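Local atomic coordinates of dihydropteroate synthase (Clostridioides difficile, PDB entry 6PZ2), a protein that probably catalyses the condensation of a pterin pyrophosphate with p-aminobenzoate to give dihydropteroate in folate synthesis, and here holds pteroic acid in its pocket. Residues A[12-17]-A[244-249]; A[18-23]-A[73-78]; A[99-104]-A[128-133]; A[113-118]-A[139-144]. All coordinates share one frame; numbering follows the deposited sequence. Where two conformers were deposited one is given.

Interaction 1: A[12-17]-A[244-249]; sequences TYIMGI and DIVRVH. With PT1 (pteroic acid), chain K; SO4 (sulfate ion), chain B.
Ile17 lies crosswise to Arg247 at about a right angle, its CG1 resting over the centre of one face of the guanidinium. Pteroic acid covers the opposite face, with its N8 3.3 Å from Arg247 CZ, and the sulfate meets the edge in plane. The Arg247 chain runs straight out, CG anti to the backbone N (chi1 179°) and extended as far as NE. Ile17 CD1 also sits over the face of the His249 ring in a CH-pi contact, 3.6 Å from its centroid. On the same side of the sheet, the Met15 side chain crosses that of Arg247 at a slant, SD 3.7 Å from Arg247 CG, soft sulfur against the aliphatic part of the arginine. On the other face aliphatic groups meet: Ile14 and Val246 point the same way side by side, Ile14 CD1 a tight 3.5 Å from Val246 CG2, and helices 228-240 and 251-265 cover them. Parallel backbone bonds, such as Met15 N to Val246 O at 2.9 Å, join the first and eighth strands and close the TIM barrel. Asp53 forms a salt bridge with Arg247 NE, and Ser211 holds His249 ND1. Arg247 NH2 donates to sulfate O2 and His249 NE2 to sulfate O4, both at 2.8 Å. The sulfate, probably from the crystallisation liquor, may mark a subsite for the substrate's pyrophosphate, while the arginine's flat face lies against the pterin.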
# COMPACT_ATOMS: atom_id res chain seq x y z
N THR A 12 -2.64 5.67 -12.80
CA THR A 12 -3.81 5.66 -11.95
C THR A 12 -4.25 7.12 -11.75
O THR A 12 -3.38 8.00 -11.69
CB THR A 12 -3.51 4.99 -10.61
OG1 THR A 12 -3.06 3.65 -10.85
CG2 THR A 12 -4.72 4.94 -9.72
N TYR A 13 -5.57 7.33 -11.78
CA TYR A 13 -6.21 8.64 -11.64
C TYR A 13 -6.86 8.66 -10.25
O TYR A 13 -7.28 7.61 -9.73
CB TYR A 13 -7.18 8.92 -12.80
CG TYR A 13 -6.48 9.00 -14.14
CD1 TYR A 13 -5.89 10.17 -14.57
CD2 TYR A 13 -6.30 7.88 -14.92
CE1 TYR A 13 -5.17 10.24 -15.75
CE2 TYR A 13 -5.60 7.92 -16.11
CZ TYR A 13 -5.01 9.10 -16.51
OH TYR A 13 -4.31 9.14 -17.68
N ILE A 14 -6.88 9.85 -9.69
CA ILE A 14 -7.32 10.03 -8.35
C ILE A 14 -8.59 10.89 -8.35
O ILE A 14 -8.59 12.00 -8.84
CB ILE A 14 -6.23 10.68 -7.48
CG1 ILE A 14 -4.89 9.94 -7.57
CG2 ILE A 14 -6.72 10.81 -6.04
CD1 ILE A 14 -4.96 8.50 -7.11
N MET A 15 -9.61 10.38 -7.69
CA MET A 15 -10.85 11.11 -7.51
C MET A 15 -10.93 11.55 -6.05
O MET A 15 -11.00 10.72 -5.19
CB MET A 15 -12.05 10.22 -7.89
CG MET A 15 -13.43 10.73 -7.45
SD MET A 15 -14.76 9.55 -7.90
CE MET A 15 -14.84 9.96 -9.64
N GLY A 16 -10.95 12.86 -5.78
CA GLY A 16 -11.11 13.36 -4.42
C GLY A 16 -12.56 13.50 -4.01
O GLY A 16 -13.41 13.87 -4.77
N ILE A 17 -12.86 13.25 -2.75
CA ILE A 17 -14.23 13.27 -2.30
C ILE A 17 -14.58 14.66 -1.74
O ILE A 17 -13.87 15.16 -0.89
CB ILE A 17 -14.41 12.17 -1.25
CG1 ILE A 17 -14.18 10.79 -1.88
CG2 ILE A 17 -15.78 12.29 -0.59
CD1 ILE A 17 -14.04 9.67 -0.89
N ASP A 244 -8.35 1.74 -12.35
CA ASP A 244 -7.93 2.92 -13.10
C ASP A 244 -8.10 4.19 -12.26
O ASP A 244 -7.40 5.17 -12.46
CB ASP A 244 -8.78 3.06 -14.36
CG ASP A 244 -8.41 2.02 -15.39
OD1 ASP A 244 -7.28 2.12 -15.94
OD2 ASP A 244 -9.21 1.06 -15.56
N ILE A 245 -9.11 4.20 -11.39
CA ILE A 245 -9.44 5.38 -10.66
C ILE A 245 -9.73 4.95 -9.23
O ILE A 245 -10.54 4.02 -9.08
CB ILE A 245 -10.69 6.09 -11.23
CG1 ILE A 245 -10.60 6.33 -12.74
CG2 ILE A 245 -10.97 7.36 -10.46
CD1 ILE A 245 -11.82 6.96 -13.37
N VAL A 246 -9.17 5.65 -8.25
CA VAL A 246 -9.51 5.40 -6.86
C VAL A 246 -10.20 6.65 -6.30
O VAL A 246 -9.74 7.76 -6.52
CB VAL A 246 -8.29 5.01 -6.00
CG1 VAL A 246 -7.80 3.62 -6.38
CG2 VAL A 246 -7.15 6.01 -6.07
N ARG A 247 -11.27 6.42 -5.56
CA ARG A 247 -12.02 7.49 -4.94
C ARG A 247 -11.58 7.55 -3.47
O ARG A 247 -11.93 6.64 -2.74
CB ARG A 247 -13.53 7.19 -5.03
CG ARG A 247 -14.47 8.22 -4.41
CD ARG A 247 -15.95 7.85 -4.54
NE ARG A 247 -16.89 8.75 -3.89
CZ ARG A 247 -17.16 8.78 -2.60
NH1 ARG A 247 -16.63 7.91 -1.76
NH2 ARG A 247 -17.97 9.73 -2.13
N VAL A 248 -10.96 8.64 -3.03
CA VAL A 248 -10.27 8.73 -1.75
C VAL A 248 -10.54 10.06 -1.05
O VAL A 248 -10.76 11.08 -1.71
CB VAL A 248 -8.76 8.52 -1.91
CG1 VAL A 248 -8.45 7.10 -2.36
CG2 VAL A 248 -8.16 9.56 -2.86
N HIS A 249 -10.53 10.03 0.29
CA HIS A 249 -10.47 11.25 1.08
C HIS A 249 -9.07 11.89 1.11
O HIS A 249 -8.97 13.09 1.27
CB HIS A 249 -10.86 10.97 2.52
CG HIS A 249 -12.24 10.42 2.60
ND1 HIS A 249 -12.47 9.06 2.59
CD2 HIS A 249 -13.43 11.05 2.69
CE1 HIS A 249 -13.78 8.87 2.67
NE2 HIS A 249 -14.40 10.07 2.72
C2 PT1 K . -17.81 4.04 -3.97
C3 PT1 K . -18.53 5.02 -3.17
C5 PT1 K . -19.15 6.09 -3.95
N6 PT1 K . -18.63 5.01 -1.81
C7 PT1 K . -18.38 5.13 -5.95
N9 PT1 K . -19.06 6.07 -5.28
C10 PT1 K . -19.33 5.96 -1.18
N11 PT1 K . -18.29 5.17 -7.29
C12 PT1 K . -19.96 6.97 -1.93
C21 PT1 K . -18.93 1.54 5.21
O22 PT1 K . -19.12 0.31 5.16
O1 PT1 K . -17.19 3.00 -3.39
N4 PT1 K . -17.79 4.11 -5.31
N8 PT1 K . -19.83 7.04 -3.27
C13 PT1 K . -19.46 5.92 0.32
N14 PT1 K . -20.14 4.67 0.67
C15 PT1 K . -19.86 3.98 1.80
C16 PT1 K . -19.14 4.53 2.87
C17 PT1 K . -20.27 2.65 1.87
C18 PT1 K . -18.87 3.74 3.99
C19 PT1 K . -20.00 1.86 2.98
C20 PT1 K . -19.29 2.41 4.04
O23 PT1 K . -18.40 2.03 6.20
S SO4 B . -17.70 8.85 1.79
O1 SO4 B . -18.62 8.11 2.68
O2 SO4 B . -18.42 9.27 0.57
O3 SO4 B . -16.56 7.98 1.42
O4 SO4 B . -17.19 10.05 2.49
O HOH W 1 -11.91 14.62 0.79

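Interaction 2: A[18-23]-A[73-78]; sequences LNVTPD and RRVIPV. With SO4 (sulfate ion), chain B.
The side chains of Val20 and Arg74 run antiparallel alongside one another where the end of strand 13-19 and the loop after it meet helix 68-85. The inner part of the contact is buried and made by Leu18, Val20 and Val78. Val20 CG2 sits 4.0 Å from Arg74 CB, the aliphatic base of the arginine, while Val20 CG1 turns to Val78 CG2. Leu18 CD2 reaches Val78 CG1 at 4.0 Å. Branched aliphatic side chains such as these fill a buried interface with a helix, and no hydrogen bond crosses between the two segments.

Toward solvent the chemistry changes. The extended Arg74 chain brings its guanidinium under the exposed Pro22, whose CD stands over the centre of the flat group, 3.4 Å from Arg74 CZ. The ring carbons of proline can lie against this planar cation, and Thr21 CG2 adds a 3.6 Å approach to Arg74 NH1. The charge itself is met elsewhere, by Glu70 at NE and by the carbonyl of Gly56 at NH1. Asn19, in the same strand end, gives the bound sulfate a weak hydrogen bond from ND2. Leu54 of strand 51-55 touches Leu18, Val20 and Val78, and helix 33-46 packs against the same group through Leu34, Ala37 and His40.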
# COMPACT_ATOMS: atom_id res chain seq x y z
N LEU A 18 -15.69 15.26 -2.20
CA LEU A 18 -16.19 16.51 -1.65
C LEU A 18 -17.67 16.33 -1.29
O LEU A 18 -18.52 16.45 -2.18
CB LEU A 18 -16.02 17.63 -2.69
CG LEU A 18 -16.43 19.03 -2.22
CD1 LEU A 18 -15.61 19.45 -1.02
CD2 LEU A 18 -16.26 20.06 -3.33
N ASN A 19 -17.96 16.04 -0.02
CA ASN A 19 -19.34 15.93 0.48
C ASN A 19 -19.79 17.28 1.04
O ASN A 19 -19.06 17.89 1.79
CB ASN A 19 -19.50 14.86 1.58
CG ASN A 19 -19.34 13.45 1.03
OD1 ASN A 19 -19.99 13.08 0.04
ND2 ASN A 19 -18.46 12.66 1.64
N VAL A 20 -20.98 17.75 0.70
CA VAL A 20 -21.40 19.08 1.12
C VAL A 20 -22.75 18.98 1.82
O VAL A 20 -23.48 19.96 1.84
CB VAL A 20 -21.43 20.09 -0.05
CG1 VAL A 20 -20.05 20.30 -0.64
CG2 VAL A 20 -22.41 19.69 -1.14
N THR A 21 -23.04 17.82 2.39
CA THR A 21 -24.13 17.73 3.37
C THR A 21 -23.81 18.63 4.57
O THR A 21 -22.64 18.95 4.84
CB THR A 21 -24.33 16.30 3.89
OG1 THR A 21 -23.11 15.81 4.46
CG2 THR A 21 -24.75 15.33 2.81
N PRO A 22 -24.85 18.98 5.33
CA PRO A 22 -24.69 19.79 6.55
C PRO A 22 -23.70 19.20 7.57
O PRO A 22 -22.82 19.95 8.03
CB PRO A 22 -26.09 19.89 7.17
CG PRO A 22 -27.02 19.70 6.00
CD PRO A 22 -26.26 18.90 4.96
N ASP A 23 -23.79 17.89 7.87
CA ASP A 23 -22.87 17.17 8.80
C ASP A 23 -21.43 17.28 8.29
O ASP A 23 -20.50 16.99 9.02
CB ASP A 23 -23.07 15.65 8.96
CG ASP A 23 -21.99 14.93 9.78
OD1 ASP A 23 -21.79 15.31 10.96
OD2 ASP A 23 -21.30 14.00 9.24
N ARG A 73 -29.80 22.33 -4.26
CA ARG A 73 -29.50 23.56 -3.50
C ARG A 73 -28.10 23.45 -2.90
O ARG A 73 -27.35 24.43 -2.87
CB ARG A 73 -30.52 23.81 -2.38
CG ARG A 73 -31.86 24.35 -2.86
CD ARG A 73 -32.78 24.76 -1.72
NE ARG A 73 -33.22 23.70 -0.82
CZ ARG A 73 -34.39 23.07 -0.87
NH1 ARG A 73 -34.77 22.31 0.14
NH2 ARG A 73 -35.19 23.20 -1.92
N ARG A 74 -27.72 22.24 -2.48
CA ARG A 74 -26.39 22.03 -1.91
C ARG A 74 -25.34 22.00 -3.03
O ARG A 74 -24.28 22.62 -2.86
CB ARG A 74 -26.32 20.73 -1.11
CG ARG A 74 -27.20 20.74 0.13
CD ARG A 74 -27.46 19.32 0.57
NE ARG A 74 -28.31 19.28 1.74
CZ ARG A 74 -28.49 18.22 2.51
NH1 ARG A 74 -27.86 17.09 2.22
NH2 ARG A 74 -29.35 18.28 3.52
N VAL A 75 -25.60 21.33 -4.14
CA VAL A 75 -24.49 21.14 -5.10
C VAL A 75 -24.40 22.25 -6.14
O VAL A 75 -23.28 22.49 -6.60
CB VAL A 75 -24.53 19.75 -5.76
CG1 VAL A 75 -24.49 18.64 -4.71
CG2 VAL A 75 -25.74 19.56 -6.66
N ILE A 76 -25.50 22.92 -6.53
CA ILE A 76 -25.46 23.87 -7.68
C ILE A 76 -24.46 25.01 -7.44
O ILE A 76 -23.62 25.31 -8.31
CB ILE A 76 -26.88 24.40 -8.00
CG1 ILE A 76 -27.76 23.30 -8.58
CG2 ILE A 76 -26.86 25.59 -8.94
CD1 ILE A 76 -27.23 22.75 -9.87
N PRO A 77 -24.55 25.67 -6.30
CA PRO A 77 -23.57 26.74 -6.06
C PRO A 77 -22.11 26.26 -6.01
O PRO A 77 -21.21 26.99 -6.41
CB PRO A 77 -23.92 27.36 -4.70
CG PRO A 77 -25.14 26.59 -4.18
CD PRO A 77 -25.41 25.44 -5.12
N VAL A 78 -21.88 25.03 -5.56
CA VAL A 78 -20.51 24.52 -5.52
C VAL A 78 -20.02 24.24 -6.94
O VAL A 78 -18.87 24.57 -7.24
CB VAL A 78 -20.39 23.26 -4.63
CG1 VAL A 78 -18.97 22.73 -4.62
CG2 VAL A 78 -20.90 23.52 -3.23
S SO4 B . -17.70 8.85 1.79
O1 SO4 B . -18.62 8.11 2.68
O2 SO4 B . -18.42 9.27 0.57
O3 SO4 B . -16.56 7.98 1.42
O4 SO4 B . -17.19 10.05 2.49

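Interaction 3: A[99-104]-A[128-133]; sequences VAEEAL and GKYDAE
Leu104 lays its CB over one face of the Tyr130 ring, offset toward the rim, in a CH-pi contact 4.2 Å from the ring centroid. The contact belongs to the outer helical layer of the TIM barrel, where helix 97-105 meets the end of helix 123-129. That end is a Schellman motif: Asp131 takes positive phi (58°), and the chain turns to lead into strand 133-137. Deeper down, Leu104 CD2 presses on Ala132 CB at 3.6 Å; leucine supplies the bulk here and alanine a small methyl for it to press against. Val126 of helix 123-129 and Val111 of strand 110-113 also pack on Leu104.

Farther out the contact becomes polar. Glu101 sends CG anti to the backbone N (chi1 179°) and then bends at chi2, which carries the carboxylate to the edge of the tyrosine ring, with the two planes 86° apart. OE2 accepts from Tyr130 OH, although the modelled separation of 2.4 Å is very short and its exact value doubtful. A long, flexible lysine suits the exposed rim: Lys129, fully extended, delivers NZ to the syn lone pair of Glu101 OE2 in a salt bridge of 3.0 Å.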
# COMPACT_ATOMS: atom_id res chain seq x y z
N VAL A 99 -31.16 15.51 -10.58
CA VAL A 99 -29.95 16.10 -10.04
C VAL A 99 -28.85 16.04 -11.09
O VAL A 99 -28.15 17.04 -11.37
CB VAL A 99 -29.52 15.39 -8.75
CG1 VAL A 99 -28.20 15.93 -8.25
CG2 VAL A 99 -30.58 15.48 -7.66
N ALA A 100 -28.67 14.86 -11.66
CA ALA A 100 -27.64 14.66 -12.68
C ALA A 100 -27.80 15.64 -13.85
O ALA A 100 -26.82 16.20 -14.38
CB ALA A 100 -27.69 13.24 -13.19
N GLU A 101 -29.04 15.74 -14.29
CA GLU A 101 -29.38 16.63 -15.40
C GLU A 101 -28.92 18.06 -15.14
O GLU A 101 -28.25 18.66 -16.00
CB GLU A 101 -30.88 16.67 -15.67
CG GLU A 101 -31.20 17.63 -16.81
CD GLU A 101 -32.21 17.10 -17.81
OE1 GLU A 101 -33.20 16.44 -17.38
OE2 GLU A 101 -31.98 17.32 -19.01
N GLU A 102 -29.31 18.63 -14.00
CA GLU A 102 -28.91 20.02 -13.68
C GLU A 102 -27.38 20.13 -13.62
O GLU A 102 -26.79 21.09 -14.15
CB GLU A 102 -29.52 20.52 -12.36
CG GLU A 102 -31.00 20.89 -12.46
CD GLU A 102 -31.43 21.54 -13.77
OE1 GLU A 102 -32.18 20.88 -14.58
OE2 GLU A 102 -30.95 22.68 -14.03
N ALA A 103 -26.76 19.14 -12.99
CA ALA A 103 -25.29 19.16 -12.84
C ALA A 103 -24.66 19.14 -14.23
O ALA A 103 -23.62 19.81 -14.47
CB ALA A 103 -24.82 17.99 -12.01
N LEU A 104 -25.22 18.31 -15.11
CA LEU A 104 -24.62 18.15 -16.42
C LEU A 104 -24.84 19.41 -17.26
O LEU A 104 -23.96 19.81 -18.03
CB LEU A 104 -25.23 16.91 -17.09
CG LEU A 104 -24.67 15.58 -16.59
CD1 LEU A 104 -25.50 14.42 -17.11
CD2 LEU A 104 -23.22 15.42 -17.01
N GLY A 128 -27.06 9.73 -21.66
CA GLY A 128 -27.01 9.70 -23.13
C GLY A 128 -27.21 11.09 -23.72
O GLY A 128 -26.42 11.55 -24.55
N LYS A 129 -28.25 11.75 -23.22
CA LYS A 129 -28.63 13.09 -23.66
C LYS A 129 -27.46 14.08 -23.57
O LYS A 129 -27.35 14.90 -24.45
CB LYS A 129 -29.80 13.55 -22.79
CG LYS A 129 -30.27 14.99 -22.94
CD LYS A 129 -31.55 15.16 -22.11
CE LYS A 129 -32.26 16.49 -22.25
NZ LYS A 129 -33.52 16.48 -21.46
N TYR A 130 -26.63 14.02 -22.51
CA TYR A 130 -25.58 15.02 -22.38
C TYR A 130 -24.26 14.42 -22.84
O TYR A 130 -23.23 15.08 -22.75
CB TYR A 130 -25.53 15.60 -20.96
CG TYR A 130 -26.73 16.44 -20.64
CD1 TYR A 130 -26.80 17.78 -20.99
CD2 TYR A 130 -27.84 15.87 -20.04
CE1 TYR A 130 -27.93 18.54 -20.71
CE2 TYR A 130 -28.98 16.61 -19.77
CZ TYR A 130 -29.03 17.94 -20.13
OH TYR A 130 -30.19 18.62 -19.88
N ASP A 131 -24.26 13.19 -23.32
CA ASP A 131 -23.01 12.56 -23.68
C ASP A 131 -22.07 12.52 -22.48
O ASP A 131 -20.88 12.79 -22.59
CB ASP A 131 -22.28 13.34 -24.77
CG ASP A 131 -22.63 12.79 -26.14
OD1 ASP A 131 -22.15 11.67 -26.48
OD2 ASP A 131 -23.41 13.47 -26.80
N ALA A 132 -22.62 12.19 -21.32
CA ALA A 132 -21.79 12.25 -20.12
C ALA A 132 -21.00 10.94 -19.96
O ALA A 132 -21.34 9.88 -20.52
CB ALA A 132 -22.69 12.46 -18.94
N GLU A 133 -19.98 11.00 -19.11
CA GLU A 133 -19.35 9.81 -18.59
C GLU A 133 -20.19 9.35 -17.41
O GLU A 133 -20.84 10.18 -16.79
CB GLU A 133 -17.93 10.11 -18.14
CG GLU A 133 -17.35 11.22 -18.98
CD GLU A 133 -16.04 10.82 -19.60
OE1 GLU A 133 -16.08 10.30 -20.73
OE2 GLU A 133 -15.03 10.98 -18.91

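Interaction 4: A[113-118]-A[139-144]; sequences DVWGLR and NQDGTN. With PT1 (pteroic acid), chain K.
Asn139 and Trp115 are stacked flat, the amide and indole planes only 14° apart. Asn139 ND2 lies over the centre of the ring system, 3.3 Å from Trp115 CE2, and Asn139 CB makes a CH-pi contact 4.0 Å from the centroid of the six-membered ring of Trp115. Asn139 CG is anti to the backbone N (chi1 -166°), which carries the amide group toward the other loop. Indole gives the broad surface this needs; it also meets Lys119 in a cation-pi contact and Tyr95 edge-to-face.

A single hydrogen bond joins the loops: Asn139 ND2 donates to Val114 O at 2.8 Å, with the carbonyl oxygen near the amide plane. A flat donor such as asparagine can thus be held both by a carbonyl and by the ring beneath it. At the ring edge Asp141 OD1 approaches Trp115 CH2 at 3.6 Å, its carboxylate almost perpendicular to the indole.

Within each loop, polar side chains fix the backbone. Asp113 OD1 accepts from Trp115 N at 2.8 Å, an Asx turn, while OD2 takes Leu117 N, and both donors stand above the carboxylate plane. Gln140 NE2 grips two carbonyls, those of Gly142 and Asn144. Gly116 and Leu117, both with positive phi, form the middle of a type I' turn.

Van der Waals contact with the ligand comes from Val114 CG1, 3.7 Å from pteroic acid N8. Val114 thus lines the pterin pocket at the C-terminal end of the TIM barrel, where enzymes of this fold carry their active sites, and the loop after strand 133-137 holds its loop through Asn139.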
# COMPACT_ATOMS: atom_id res chain seq x y z
N ASP A 113 -23.07 7.13 -10.27
CA ASP A 113 -24.35 6.59 -9.79
C ASP A 113 -24.14 5.35 -8.91
O ASP A 113 -23.89 4.28 -9.43
CB ASP A 113 -25.23 6.19 -10.98
CG ASP A 113 -26.64 5.77 -10.60
OD1 ASP A 113 -26.91 5.58 -9.40
OD2 ASP A 113 -27.47 5.69 -11.52
N VAL A 114 -24.38 5.48 -7.61
CA VAL A 114 -24.17 4.37 -6.68
C VAL A 114 -25.32 3.36 -6.73
O VAL A 114 -25.31 2.45 -5.91
CB VAL A 114 -23.98 4.84 -5.22
CG1 VAL A 114 -22.77 5.76 -5.08
CG2 VAL A 114 -25.24 5.49 -4.66
N TRP A 115 -26.26 3.51 -7.65
CA TRP A 115 -27.24 2.44 -7.93
C TRP A 115 -27.11 1.93 -9.37
O TRP A 115 -27.87 1.09 -9.81
CB TRP A 115 -28.65 2.93 -7.63
CG TRP A 115 -28.96 2.76 -6.18
CD1 TRP A 115 -28.99 3.70 -5.20
CD2 TRP A 115 -29.21 1.50 -5.54
NE1 TRP A 115 -29.27 3.12 -3.99
CE2 TRP A 115 -29.40 1.77 -4.17
CE3 TRP A 115 -29.28 0.19 -6.01
CZ2 TRP A 115 -29.66 0.76 -3.25
CZ3 TRP A 115 -29.58 -0.81 -5.10
CH2 TRP A 115 -29.76 -0.52 -3.75
N GLY A 116 -26.11 2.40 -10.10
CA GLY A 116 -25.77 1.75 -11.36
C GLY A 116 -26.92 1.75 -12.35
O GLY A 116 -27.14 0.77 -13.06
N LEU A 117 -27.61 2.90 -12.37
CA LEU A 117 -28.66 3.27 -13.26
C LEU A 117 -29.96 2.59 -12.82
O LEU A 117 -30.90 2.69 -13.56
CB LEU A 117 -28.37 2.90 -14.72
CG LEU A 117 -27.04 3.38 -15.27
CD1 LEU A 117 -26.88 2.91 -16.70
CD2 LEU A 117 -26.92 4.89 -15.21
N ARG A 118 -30.03 1.94 -11.68
CA ARG A 118 -31.25 1.17 -11.36
C ARG A 118 -32.23 1.95 -10.49
O ARG A 118 -33.31 1.45 -10.25
CB ARG A 118 -30.92 -0.09 -10.55
CG ARG A 118 -29.97 -1.08 -11.22
CD ARG A 118 -30.25 -1.40 -12.67
NE ARG A 118 -29.33 -2.37 -13.24
CZ ARG A 118 -29.34 -3.66 -12.92
NH1 ARG A 118 -30.35 -4.16 -12.22
NH2 ARG A 118 -28.32 -4.43 -13.27
N ASN A 139 -24.64 -2.37 -6.60
CA ASN A 139 -25.25 -2.11 -5.28
C ASN A 139 -26.48 -3.01 -5.16
O ASN A 139 -27.04 -3.35 -6.17
CB ASN A 139 -25.71 -0.65 -5.18
CG ASN A 139 -26.06 -0.17 -3.79
OD1 ASN A 139 -26.13 -0.95 -2.83
ND2 ASN A 139 -26.21 1.14 -3.66
N GLN A 140 -26.88 -3.36 -3.95
CA GLN A 140 -28.12 -4.07 -3.74
C GLN A 140 -28.50 -3.89 -2.28
O GLN A 140 -27.66 -3.49 -1.44
CB GLN A 140 -28.01 -5.56 -4.09
CG GLN A 140 -27.16 -6.37 -3.11
CD GLN A 140 -27.17 -7.86 -3.32
OE1 GLN A 140 -27.29 -8.35 -4.45
NE2 GLN A 140 -27.03 -8.60 -2.22
N ASP A 141 -29.74 -4.21 -1.95
CA ASP A 141 -30.05 -4.20 -0.51
C ASP A 141 -29.82 -5.59 0.08
O ASP A 141 -30.15 -6.59 -0.53
CB ASP A 141 -31.47 -3.75 -0.19
CG ASP A 141 -31.66 -2.26 -0.41
OD1 ASP A 141 -30.66 -1.49 -0.37
OD2 ASP A 141 -32.79 -1.91 -0.72
N GLY A 142 -29.28 -5.58 1.30
CA GLY A 142 -28.86 -6.78 1.98
C GLY A 142 -27.69 -7.45 1.28
O GLY A 142 -27.16 -7.00 0.24
N THR A 143 -27.35 -8.61 1.85
CA THR A 143 -26.09 -9.27 1.56
C THR A 143 -26.31 -10.69 1.04
O THR A 143 -25.40 -11.51 1.17
CB THR A 143 -25.21 -9.28 2.81
OG1 THR A 143 -25.91 -10.03 3.81
CG2 THR A 143 -24.89 -7.89 3.33
N ASN A 144 -27.43 -10.98 0.39
CA ASN A 144 -27.66 -12.34 -0.09
C ASN A 144 -27.31 -12.43 -1.58
O ASN A 144 -27.63 -11.58 -2.38
CB ASN A 144 -29.08 -12.84 0.17
CG ASN A 144 -29.23 -14.26 -0.35
OD1 ASN A 144 -29.71 -14.47 -1.46
ND2 ASN A 144 -28.71 -15.23 0.39
C2 PT1 K . -17.81 4.04 -3.97
C3 PT1 K . -18.53 5.02 -3.17
C5 PT1 K . -19.15 6.09 -3.95
N6 PT1 K . -18.63 5.01 -1.81
C7 PT1 K . -18.38 5.13 -5.95
N9 PT1 K . -19.06 6.07 -5.28
C10 PT1 K . -19.33 5.96 -1.18
N11 PT1 K . -18.29 5.17 -7.29
C12 PT1 K . -19.96 6.97 -1.93
C21 PT1 K . -18.93 1.54 5.21
O22 PT1 K . -19.12 0.31 5.16
O1 PT1 K . -17.19 3.00 -3.39
N4 PT1 K . -17.79 4.11 -5.31
N8 PT1 K . -19.83 7.04 -3.27
C13 PT1 K . -19.46 5.92 0.32
N14 PT1 K . -20.14 4.67 0.67
C15 PT1 K . -19.86 3.98 1.80
C16 PT1 K . -19.14 4.53 2.87
C17 PT1 K . -20.27 2.65 1.87
C18 PT1 K . -18.87 3.74 3.99
C19 PT1 K . -20.00 1.86 2.98
C20 PT1 K . -19.29 2.41 4.04
O23 PT1 K . -18.40 2.03 6.20

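How the interactions relate
Interaction 1 is the buried one, a strand pair that closes the barrel by backbone bonds; the other three are partly buried and rely on side chains. Interactions 1 and 2 share strand 13-19 and touch the same sulfate, but the first packs strand on strand and the second strand end and loop on helix. Interactions 2 and 3 meet through Ile76 and Glu102, where helices 68-85 and 97-105 adjoin in the outer layer. Interaction 3 has a salt bridge at its rim, whereas interaction 4 links two loops through an amide on an aromatic ring. Pteroic acid connects interactions 1 and 4, whose centres are about 21 Å apart.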